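Local coordinates for protein carbamate kinase (Aeropyrum pernix, PDB 2E9Y) that probably acts as a carbamate kinase, reversibly transferring a phosphoryl group between ATP and carbamate, at residues S221-A224 and T225-A229. Numbering follows the deposited sequence.
Sequences SLLA and TQLNA
The carboxamide of Gln226 carries CD1 of Leu222 over one face, with the methyl almost directly above CD at 4.1 Å; its OE1 accepts a hydrogen bond from Ile173 N in strand 170-173. A glutamine suits this partly exposed site because its aliphatic stem packs on leucine while its amide reaches a strand. On the neighbouring, buried side of the helix, Leu223 meets Leu227, one turn later, CG lying 3.7 Å from CD1 of Leu227. With CG anti to its backbone N (chi1 179°), Leu223 directs its branches into the layer formed by Ile179 and Val50, which Leu227 shares. Shortening Leu223 to an alanine is likely to open a gap there and leave CD1 of Leu227 without its neighbour. Helix 216-226 of this amino acid kinase fold, which leads into strand 231-236, then ends in a Schellman motif: Ala229 N donates to Ala224 O at 2.9 Å, in the carbonyl plane, and Asn228 N to Thr225 O at 3.2 Å. Asparagine tolerates the positive phi (56°), and the small Ala224 and Ala229 bring their CB atoms to 4.0 Å. A water joins Ser221 OG to Thr225 OG1, 2.7 Å from the latter, and Ser221 OG is also hydrogen-bonded to Ala281 O.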
ATOM      1  N   SER A 221      10.223  16.591   7.474  1.00 16.25           N
ATOM      2  CA  SER A 221      11.319  17.550   7.522  1.00 16.23           C
ATOM      3  C   SER A 221      12.598  16.849   7.072  1.00 15.98           C
ATOM      4  O   SER A 221      13.352  17.365   6.242  1.00 14.17           O
ATOM      5  CB  SER A 221      11.491  18.088   8.945  1.00 18.05           C
ATOM      6  OG  SER A 221      12.501  19.083   8.996  1.00 18.18           O
ATOM      7  N   LEU A 222      12.843  15.667   7.628  1.00 15.34           N
ATOM      8  CA  LEU A 222      14.021  14.898   7.262  1.00 15.24           C
ATOM      9  C   LEU A 222      14.010  14.579   5.770  1.00 14.93           C
ATOM     10  O   LEU A 222      15.047  14.651   5.110  1.00 15.63           O
ATOM     11  CB  LEU A 222      14.084  13.601   8.077  1.00 16.13           C
ATOM     12  CG  LEU A 222      15.242  12.652   7.759  1.00 17.85           C
ATOM     13  CD1 LEU A 222      16.576  13.352   7.972  1.00 19.23           C
ATOM     14  CD2 LEU A 222      15.131  11.423   8.651  1.00 18.14           C
ATOM     15  N   LEU A 223      12.843  14.222   5.235  1.00 15.46           N
ATOM     16  CA  LEU A 223      12.732  13.907   3.811  1.00 13.85           C
ATOM     17  C   LEU A 223      13.093  15.124   2.962  1.00 15.41           C
ATOM     18  O   LEU A 223      13.815  15.007   1.974  1.00 16.23           O
ATOM     19  CB  LEU A 223      11.307  13.465   3.451  1.00 13.42           C
ATOM     20  CG  LEU A 223      11.077  13.134   1.968  1.00 11.43           C
ATOM     21  CD1 LEU A 223      12.002  11.998   1.541  1.00 15.08           C
ATOM     22  CD2 LEU A 223       9.620  12.735   1.740  1.00 14.53           C
ATOM     23  N   ALA A 224      12.577  16.286   3.350  1.00 16.18           N
ATOM     24  CA  ALA A 224      12.841  17.525   2.616  1.00 18.29           C
ATOM     25  C   ALA A 224      14.343  17.788   2.571  1.00 18.00           C
ATOM     26  O   ALA A 224      14.893  18.176   1.538  1.00 18.55           O
ATOM     27  CB  ALA A 224      12.118  18.697   3.286  1.00 17.73           C
ATOM     28  N   THR A 225      15.001  17.571   3.702  1.00 17.32           N
ATOM     29  CA  THR A 225      16.438  17.768   3.795  1.00 18.57           C
ATOM     30  C   THR A 225      17.198  16.775   2.915  1.00 19.51           C
ATOM     31  O   THR A 225      18.134  17.156   2.212  1.00 19.16           O
ATOM     32  CB  THR A 225      16.917  17.626   5.258  1.00 18.57           C
ATOM     33  OG1 THR A 225      16.396  18.711   6.035  1.00 19.12           O
ATOM     34  CG2 THR A 225      18.439  17.633   5.335  1.00 19.30           C
ATOM     35  N   GLN A 226      16.790  15.508   2.935  1.00 18.28           N
ATOM     36  CA  GLN A 226      17.483  14.491   2.151  1.00 18.88           C
ATOM     37  C   GLN A 226      17.211  14.606   0.636  1.00 20.03           C
ATOM     38  O   GLN A 226      17.970  14.121  -0.193  1.00 20.40           O
ATOM     39  CB  GLN A 226      17.077  13.106   2.670  1.00 19.19           C
ATOM     40  CG  GLN A 226      17.521  12.866   4.115  1.00 19.33           C
ATOM     41  CD  GLN A 226      17.491  11.385   4.437  1.00 21.70           C
ATOM     42  OE1 GLN A 226      16.520  10.679   4.215  1.00 22.19           O
ATOM     43  NE2 GLN A 226      18.593  10.935   5.070  1.00 23.08           N
ATOM     44  N   LEU A 227      16.067  15.238   0.286  1.00 18.77           N
ATOM     45  CA  LEU A 227      15.750  15.438  -1.130  1.00 20.61           C
ATOM     46  C   LEU A 227      16.338  16.750  -1.659  1.00 22.10           C
ATOM     47  O   LEU A 227      16.184  17.112  -2.819  1.00 22.63           O
ATOM     48  CB  LEU A 227      14.223  15.497  -1.296  1.00 20.14           C
ATOM     49  CG  LEU A 227      13.505  14.153  -1.173  1.00 19.66           C
ATOM     50  CD1 LEU A 227      11.997  14.300  -1.398  1.00 18.23           C
ATOM     51  CD2 LEU A 227      14.006  13.126  -2.184  1.00 19.88           C
ATOM     52  N   ASN A 228      16.985  17.503  -0.754  1.00 22.44           N
ATOM     53  CA  ASN A 228      17.430  18.843  -1.129  1.00 25.72           C
ATOM     54  C   ASN A 228      16.258  19.696  -1.644  1.00 24.60           C
ATOM     55  O   ASN A 228      16.365  20.391  -2.646  1.00 25.19           O
ATOM     56  CB  ASN A 228      18.491  18.716  -2.225  1.00 29.09           C
ATOM     57  CG  ASN A 228      19.681  17.944  -1.710  1.00 33.52           C
ATOM     58  OD1 ASN A 228      20.290  17.155  -2.424  1.00 38.00           O
ATOM     59  ND2 ASN A 228      20.077  18.259  -0.465  1.00 35.87           N
ATOM     60  N   ALA A 229      15.126  19.605  -0.952  1.00 22.26           N
ATOM     61  CA  ALA A 229      13.932  20.343  -1.338  1.00 22.35           C
ATOM     62  C   ALA A 229      14.164  21.836  -1.162  1.00 22.68           C
ATOM     63  O   ALA A 229      14.966  22.259  -0.328  1.00 21.43           O
ATOM     64  CB  ALA A 229      12.735  19.893  -0.494  1.00 19.88           C
TER
HETATM   65  O   HOH W   1      15.345  18.396   8.496  1.00 21.92           O